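Local structure of Lmo2349 protein (Listeria monocytogenes, 4GVO) at residues A[56-61]-A[75-80]; A[63-66]-A[72-75]. The protein probably binds L-cystine or related amino acids outside the cell membrane as the solute-binding component of an ABC transporter. All coordinates share one frame; numbering follows the deposited sequence. Where two conformers were deposited one is given.

Contact 1. Residues A[56-61]-A[75-80]. With HIS (histidine), chain E.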
ATOM      1  N   MET A  56     -12.249   6.761   1.167  1.00  8.97           N
ATOM      2  CA  MET A  56     -12.080   7.149   2.574  1.00  9.43           C
ATOM      3  C   MET A  56     -10.608   7.346   2.848  1.00  9.31           C
ATOM      4  O   MET A  56      -9.759   6.998   2.017  1.00  9.88           O
ATOM      5  CB  MET A  56     -12.750   6.152   3.541  1.00 10.32           C
ATOM      6  CG  MET A  56     -12.113   4.801   3.489  1.00 10.30           C
ATOM      7  SD  MET A  56     -13.063   3.597   4.386  1.00 10.89           S
ATOM      8  CE  MET A  56     -14.509   3.412   3.312  1.00 11.53           C
ATOM      9  N   ASP A  57     -10.302   7.888   4.009  1.00  9.29           N
ATOM     10  CA  ASP A  57      -8.915   7.908   4.484  1.00  9.51           C
ATOM     11  C   ASP A  57      -8.405   6.457   4.570  1.00  9.48           C
ATOM     12  O   ASP A  57      -9.136   5.557   5.035  1.00  8.83           O
ATOM     13  CB  ASP A  57      -8.817   8.524   5.866  1.00 11.66           C
ATOM     14  CG  ASP A  57      -9.043  10.046   5.874  1.00 15.06           C
ATOM     15  OD1 ASP A  57      -8.629  10.743   4.909  1.00 17.87           O
ATOM     16  OD2 ASP A  57      -9.615  10.537   6.875  1.00 22.51           O
ATOM     17  N   PHE A  58      -7.139   6.271   4.204  1.00  9.16           N
ATOM     18  CA  PHE A  58      -6.514   4.948   4.352  1.00  8.56           C
ATOM     19  C   PHE A  58      -6.728   4.391   5.759  1.00  8.16           C
ATOM     20  O   PHE A  58      -7.026   3.194   5.916  1.00  8.45           O
ATOM     21  CB  PHE A  58      -5.027   5.055   4.003  1.00  8.90           C
ATOM     22  CG  PHE A  58      -4.236   3.832   4.367  1.00 10.18           C
ATOM     23  CD1 PHE A  58      -4.422   2.659   3.655  1.00 11.69           C
ATOM     24  CD2 PHE A  58      -3.447   3.831   5.496  1.00 11.42           C
ATOM     25  CE1 PHE A  58      -3.778   1.504   4.036  1.00 12.50           C
ATOM     26  CE2 PHE A  58      -2.772   2.689   5.858  1.00 11.51           C
ATOM     27  CZ  PHE A  58      -2.963   1.511   5.154  1.00 12.52           C
ATOM     28  N   SER A  59      -6.578   5.228   6.773  1.00  9.23           N
ATOM     29  CA  SER A  59      -6.676   4.772   8.159  1.00  9.24           C
ATOM     30  C   SER A  59      -8.037   4.250   8.562  1.00  8.22           C
ATOM     31  O   SER A  59      -8.130   3.592   9.596  1.00 10.34           O
ATOM     32  CB  SER A  59      -6.294   5.899   9.088  1.00  9.91           C
ATOM     33  OG  SER A  59      -7.160   7.021   8.932  1.00 11.86           O
ATOM     34  N   ASN A  60      -9.076   4.513   7.756  1.00  8.66           N
ATOM     35  CA  ASN A  60     -10.401   4.017   8.059  1.00  8.98           C
ATOM     36  C   ASN A  60     -10.773   2.758   7.315  1.00  9.44           C
ATOM     37  O   ASN A  60     -11.823   2.197   7.585  1.00  9.05           O
ATOM     38  CB  ASN A  60     -11.459   5.091   7.688  1.00  9.14           C
ATOM     39  CG  ASN A  60     -12.804   4.826   8.333  1.00 10.48           C
ATOM     40  OD1 ASN A  60     -12.898   4.711   9.553  1.00 12.79           O
ATOM     41  ND2 ASN A  60     -13.850   4.754   7.503  1.00 13.37           N
ATOM     42  N   LEU A  61      -9.926   2.285   6.390  1.00  8.08           N
ATOM     43  CA  LEU A  61     -10.352   1.217   5.498  1.00  8.46           C
ATOM     44  C   LEU A  61     -10.685  -0.085   6.249  1.00  8.52           C
ATOM     45  O   LEU A  61     -11.721  -0.706   6.016  1.00  8.84           O
ATOM     46  CB  LEU A  61      -9.305   0.941   4.429  1.00  8.82           C
ATOM     47  CG  LEU A  61      -9.217   1.976   3.330  1.00  9.23           C
ATOM     48  CD1 LEU A  61      -7.912   1.750   2.548  1.00 11.87           C
ATOM     49  CD2 LEU A  61     -10.436   1.892   2.405  1.00 11.38           C
ATOM     50  N   HIS A  75      -6.039  -1.319  -1.455  1.00  8.96           N
ATOM     51  CA  HIS A  75      -5.145  -0.224  -1.201  1.00  8.08           C
ATOM     52  C   HIS A  75      -3.743  -0.733  -0.975  1.00  7.73           C
ATOM     53  O   HIS A  75      -3.140  -0.464   0.060  1.00  8.49           O
ATOM     54  CB  HIS A  75      -5.630   0.594   0.023  1.00  9.23           C
ATOM     55  CG  HIS A  75      -5.030   1.984   0.127  1.00  8.55           C
ATOM     56  ND1 HIS A  75      -3.697   2.222   0.331  1.00  9.73           N
ATOM     57  CD2 HIS A  75      -5.639   3.236   0.044  1.00  8.29           C
ATOM     58  CE1 HIS A  75      -3.493   3.568   0.350  1.00  9.78           C
ATOM     59  NE2 HIS A  75      -4.665   4.181   0.212  1.00  9.68           N
ATOM     60  N   GLN A  76      -3.237  -1.522  -1.910  1.00  8.20           N
ATOM     61  CA  GLN A  76      -1.887  -2.090  -1.775  1.00  7.59           C
ATOM     62  C   GLN A  76      -1.711  -2.794  -0.427  1.00  7.59           C
ATOM     63  O   GLN A  76      -0.681  -2.630   0.253  1.00  8.27           O
ATOM     64  CB  GLN A  76      -0.836  -1.031  -2.010  1.00  8.07           C
ATOM     65  CG  GLN A  76      -0.747  -0.589  -3.469  1.00  7.57           C
ATOM     66  CD  GLN A  76      -0.151  -1.661  -4.351  1.00  8.63           C
ATOM     67  OE1 GLN A  76       0.943  -2.153  -4.078  1.00  9.77           O
ATOM     68  NE2 GLN A  76      -0.884  -2.048  -5.390  1.00  9.70           N
ATOM     69  N   MET A  77      -2.714  -3.578  -0.013  1.00  7.44           N
ATOM     70  CA  MET A  77      -2.683  -4.135   1.345  1.00  8.22           C
ATOM     71  C   MET A  77      -1.764  -5.357   1.438  1.00  6.86           C
ATOM     72  O   MET A  77      -1.992  -6.391   0.797  1.00  8.64           O
ATOM     73  CB  MET A  77      -4.095  -4.532   1.824  1.00  9.41           C
ATOM     74  CG  MET A  77      -5.070  -3.348   1.845  1.00  9.06           C
ATOM     75  SD  MET A  77      -4.576  -1.976   2.887  1.00 11.11           S
ATOM     76  CE  MET A  77      -5.060  -2.602   4.497  1.00 13.65           C
ATOM     77  N   GLU A  78      -0.751  -5.213   2.296  1.00  7.59           N
ATOM     78  CA  GLU A  78       0.192  -6.262   2.602  1.00  8.20           C
ATOM     79  C   GLU A  78      -0.406  -7.324   3.477  1.00  8.73           C
ATOM     80  O   GLU A  78      -1.066  -7.025   4.476  1.00  9.35           O
ATOM     81  CB  GLU A  78       1.394  -5.631   3.302  1.00  9.05           C
ATOM     82  CG  GLU A  78       2.257  -4.756   2.398  1.00  9.53           C
ATOM     83  CD  GLU A  78       3.166  -3.833   3.230  1.00  9.47           C
ATOM     84  OE1 GLU A  78       4.070  -4.363   3.925  1.00 11.61           O
ATOM     85  OE2 GLU A  78       2.968  -2.604   3.229  1.00 10.88           O
ATOM     86  N   LYS A  79      -0.131  -8.593   3.164  1.00  8.98           N
ATOM     87  CA  LYS A  79      -0.544  -9.667   4.027  0.60  9.88           C
ATOM     88  C   LYS A  79       0.320  -9.699   5.276  1.00 11.38           C
ATOM     89  O   LYS A  79       1.527  -9.643   5.193  1.00 16.77           O
ATOM     90  CB  LYS A  79      -0.512 -11.002   3.312  0.60 13.21           C
ATOM     91  CG  LYS A  79      -1.056 -12.133   4.177  0.60 15.99           C
ATOM     92  CD  LYS A  79      -0.736 -13.501   3.628  0.60 20.75           C
ATOM     93  CE  LYS A  79      -1.525 -13.798   2.393  0.60 16.27           C
ATOM     94  NZ  LYS A  79      -1.002 -15.061   1.815  0.60 21.05           N
ATOM     95  N   SER A  80      -0.305  -9.753   6.423  1.00 11.19           N
ATOM     96  CA  SER A  80       0.373  -9.932   7.717  1.00 12.11           C
ATOM     97  C   SER A  80      -0.427 -10.913   8.541  1.00 13.51           C
ATOM     98  O   SER A  80      -1.638 -11.032   8.384  1.00 12.20           O
ATOM     99  CB  SER A  80       0.474  -8.625   8.479  1.00 13.01           C
ATOM    100  OG  SER A  80      -0.795  -8.135   8.890  1.00 11.94           O
TER
HETATM  101  N   HIS E 703       0.975  -1.343   1.860  0.60 10.19           N
HETATM  102  CA  HIS E 703       0.330  -0.653   3.019  0.60 10.85           C
HETATM  103  C   HIS E 703      -0.228  -1.601   4.026  0.60 10.65           C
HETATM  104  O   HIS E 703      -0.318  -2.802   3.727  0.60 11.19           O
HETATM  105  CB  HIS E 703      -0.770   0.273   2.530  0.60 11.26           C
HETATM  106  CG  HIS E 703      -0.251   1.628   2.152  0.60 15.00           C
HETATM  107  ND1 HIS E 703       0.621   1.787   1.147  0.60 17.47           N
HETATM  108  CD2 HIS E 703      -0.443   2.910   2.722  0.60 15.57           C
HETATM  109  CE1 HIS E 703       0.960   3.099   1.067  0.60 16.70           C
HETATM  110  NE2 HIS E 703       0.283   3.767   2.013  0.60 17.54           N
HETATM  111  OXT HIS E 703      -0.578  -1.173   5.150  0.60 10.92           O

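Contact 2. Residues A[63-66]-A[72-75]. With HIS (histidine), chain E.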
ATOM      1  N   VAL A  63     -11.239  -0.344   9.520  1.00 10.78           N
ATOM      2  CA  VAL A  63     -12.324  -0.050  10.474  1.00 10.41           C
ATOM      3  C   VAL A  63     -13.621  -0.291   9.698  1.00  9.89           C
ATOM      4  O   VAL A  63     -14.533  -0.973  10.207  1.00 11.71           O
ATOM      5  CB  VAL A  63     -12.209   1.421  11.000  1.00 10.72           C
ATOM      6  CG1 VAL A  63     -13.409   1.765  11.864  1.00 13.97           C
ATOM      7  CG2 VAL A  63     -10.897   1.601  11.770  1.00 10.79           C
ATOM      8  N   SER A  64     -13.731   0.239   8.479  1.00  9.80           N
ATOM      9  CA  SER A  64     -14.930   0.086   7.657  1.00  9.69           C
ATOM     10  C   SER A  64     -15.190  -1.371   7.297  1.00 10.00           C
ATOM     11  O   SER A  64     -16.319  -1.878   7.416  1.00 11.18           O
ATOM     12  CB  SER A  64     -14.779   0.986   6.435  1.00 10.61           C
ATOM     13  OG  SER A  64     -15.906   1.002   5.596  1.00 13.29           O
ATOM     14  N   LEU A  65     -14.142  -2.081   6.916  1.00 10.64           N
ATOM     15  CA  LEU A  65     -14.273  -3.491   6.555  1.00 10.47           C
ATOM     16  C   LEU A  65     -14.736  -4.304   7.761  1.00 10.57           C
ATOM     17  O   LEU A  65     -15.657  -5.144   7.633  1.00 13.36           O
ATOM     18  CB  LEU A  65     -12.951  -4.040   5.953  1.00  9.91           C
ATOM     19  CG  LEU A  65     -12.985  -5.475   5.417  1.00  9.96           C
ATOM     20  CD1 LEU A  65     -13.929  -5.675   4.208  1.00 11.74           C
ATOM     21  CD2 LEU A  65     -11.565  -5.938   5.056  1.00 11.99           C
ATOM     22  N   GLY A  66     -14.135  -4.036   8.916  1.00 10.99           N
ATOM     23  CA  GLY A  66     -14.534  -4.742  10.088  1.00 12.53           C
ATOM     24  C   GLY A  66     -15.967  -4.477  10.495  1.00 14.37           C
ATOM     25  O   GLY A  66     -16.638  -5.373  11.046  1.00 17.15           O
ATOM     26  N   ILE A  72     -14.825  -5.253   0.328  1.00  9.42           N
ATOM     27  CA  ILE A  72     -13.445  -5.509  -0.069  0.70  9.81           C
ATOM     28  C   ILE A  72     -12.676  -4.256   0.155  1.00  8.48           C
ATOM     29  O   ILE A  72     -13.243  -3.167  -0.032  1.00 10.34           O
ATOM     30  CB  ILE A  72     -13.331  -5.814  -1.584  0.70 10.94           C
ATOM     31  CG1 ILE A  72     -14.123  -7.061  -1.939  0.70 11.12           C
ATOM     32  CG2 ILE A  72     -11.868  -5.958  -2.013  0.70 11.25           C
ATOM     33  CD1 ILE A  72     -14.022  -7.485  -3.409  0.70 11.34           C
ATOM     34  N   VAL A  73     -11.399  -4.400   0.505  1.00  8.40           N
ATOM     35  CA  VAL A  73     -10.478  -3.236   0.539  1.00  8.08           C
ATOM     36  C   VAL A  73      -9.399  -3.470  -0.505  1.00  8.07           C
ATOM     37  O   VAL A  73      -8.822  -4.582  -0.573  1.00  9.44           O
ATOM     38  CB  VAL A  73      -9.882  -3.048   1.943  1.00  8.21           C
ATOM     39  CG1 VAL A  73      -8.717  -2.056   1.933  1.00  8.93           C
ATOM     40  CG2 VAL A  73     -10.973  -2.580   2.910  1.00 10.53           C
ATOM     41  N   ALA A  74      -9.139  -2.423  -1.289  1.00  8.94           N
ATOM     42  CA  ALA A  74      -8.055  -2.381  -2.301  1.00  8.69           C
ATOM     43  C   ALA A  74      -7.206  -1.155  -2.070  1.00  9.03           C
ATOM     44  O   ALA A  74      -7.657  -0.055  -2.356  1.00 11.51           O
ATOM     45  CB  ALA A  74      -8.662  -2.326  -3.705  1.00 10.72           C
ATOM     46  N   HIS A  75      -6.039  -1.319  -1.455  1.00  8.96           N
ATOM     47  CA  HIS A  75      -5.145  -0.224  -1.201  1.00  8.08           C
ATOM     48  C   HIS A  75      -3.743  -0.733  -0.975  1.00  7.73           C
ATOM     49  O   HIS A  75      -3.140  -0.464   0.060  1.00  8.49           O
ATOM     50  CB  HIS A  75      -5.630   0.594   0.023  1.00  9.23           C
ATOM     51  CG  HIS A  75      -5.030   1.984   0.127  1.00  8.55           C
ATOM     52  ND1 HIS A  75      -3.697   2.222   0.331  1.00  9.73           N
ATOM     53  CD2 HIS A  75      -5.639   3.236   0.044  1.00  8.29           C
ATOM     54  CE1 HIS A  75      -3.493   3.568   0.350  1.00  9.78           C
ATOM     55  NE2 HIS A  75      -4.665   4.181   0.212  1.00  9.68           N
TER
HETATM   56  N   HIS E 703       0.975  -1.343   1.860  0.60 10.19           N
HETATM   57  CA  HIS E 703       0.330  -0.653   3.019  0.60 10.85           C
HETATM   58  C   HIS E 703      -0.228  -1.601   4.026  0.60 10.65           C
HETATM   59  O   HIS E 703      -0.318  -2.802   3.727  0.60 11.19           O
HETATM   60  CB  HIS E 703      -0.770   0.273   2.530  0.60 11.26           C
HETATM   61  CG  HIS E 703      -0.251   1.628   2.152  0.60 15.00           C
HETATM   62  ND1 HIS E 703       0.621   1.787   1.147  0.60 17.47           N
HETATM   63  CD2 HIS E 703      -0.443   2.910   2.722  0.60 15.57           C
HETATM   64  CE1 HIS E 703       0.960   3.099   1.067  0.60 16.70           C
HETATM   65  NE2 HIS E 703       0.283   3.767   2.013  0.60 17.54           N
HETATM   66  OXT HIS E 703      -0.578  -1.173   5.150  0.60 10.92           O

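Contact 1. Residues A[56-61]-A[75-80]
Phe58 and His75 bring their rings together in the ligand pocket of a family 3 solute-binding protein, a site built, as in other periplasmic-type binding proteins, from loops that follow the strands of a sheet. Here the loop after strand 49-55 meets the loop after strand 72-73, and the Phe58 side chain spans the distance between them. With CG anti to the backbone N (chi1 169°), the ring extends away from its own chain toward the bound histidine. CB starts the contact 3.9 Å from His75 NE2. One atom past CG, CD1 stands over the His75 imidazole and comes to 3.4 Å from ND1; the planes make 47°, so the two rings are tilted against each other and form neither a stack nor an edge-to-face pair. CE1 then reaches Met77 SD at 3.8 Å, with the sulfur near the plane of the ring and at its edge, a Met-aromatic contact produced by the bent Met77 chain. At the far end, CZ lies 3.6 Å from OXT of the ligand, whose imidazole CD2 sits 3.7 Å above the Phe58 plane, over its centre. Leu61 crosses His75 at about a right angle, with its CD1 3.6 Å from His75 CB. Toward the ligand, 56-61 gives the Phe58 ring, whereas 75-80 adds the His75 ring and the polar atoms that meet the amino group and one carboxylate oxygen. The ligand N is close to Gln76 O and to a carboxylate oxygen of Glu78, whose other oxygen is hydrogen-bonded to Asn128. The ligand's own carboxylate is held by the backbone: Glu78 N donates to its O over 2.8 Å, nearly straight at 174°.

Contact 2. Residues A[63-66]-A[72-75]
Leu65 and Val73 meet without any flat side chain between them; the flat group of these segments is the imidazole of His75, two residues beyond Val73, which makes no contact with 63-66 and lies beside the bound histidine; the first residue of the helix, Leu61, also touches it. That ring meets the ligand's imidazole obliquely, with ND1 3.9 Å from CG of the bound histidine and CE1 equally far from its CD2. The contact itself is helix-on-strand packing within a beta-alpha-beta crossover: strand 49-55 leads into helix 61-66, which returns to strand 72-73, and both strands run parallel to strand 9-15, which pairs with each of them. The short return brings the CA atoms of Leu65 and Ile72 to 7.0 Å. From the helix comes Leu65; with CG anti to the backbone N (chi1 -175°), its fork lies over the strand, CD2 against Val73 and CD1 against the main chain of Ile72. CB touches Val73 CG2 at 3.9 Å, and CD2 approaches the same methyl at 4.0 Å, so that one valine branch is engaged by two carbons of the leucine. Val73 offers CG2, the branch beside the backbone N, while CG1 lies beside the carbonyl carbon. The side chains cross at a slant, and the interaction is purely apolar, with no hydrogen bond linking the two segments. Alternation along the strand sorts the neighbours: Val73 points toward the helix, but Ile72 points away from it, packing on Ile11 of strand 9-15 and on Phe200 and Leu202 of strand 191-202. Met201, from that last strand, and Phe87 also touch Leu65. Ile72 nevertheless takes part through its main chain, where Leu65 CD1 rests 4.0 Å from the backbone N.

How the contacts relate
Both contacts are buried and depend on the same stretch of chain, in which helix 61-66 links strands 49-55 and 72-73, yet their chemistry changes with place. Contact 2 joins the last turn of the short helix to the strand by aliphatic packing alone. Contact 1 lies nearer the centre of the chain, at the ligand pocket, where two aromatic rings and a methionine sulfur join the aliphatic Leu61, and the polar groups go to the ligand. His75 lies in both, but only in contact 1 does it meet the opposing segment. The two also touch directly: Leu61 O packs against Val73 CG2 at 3.7 Å, and Met56 CE against Ser64 OG at 3.6 Å.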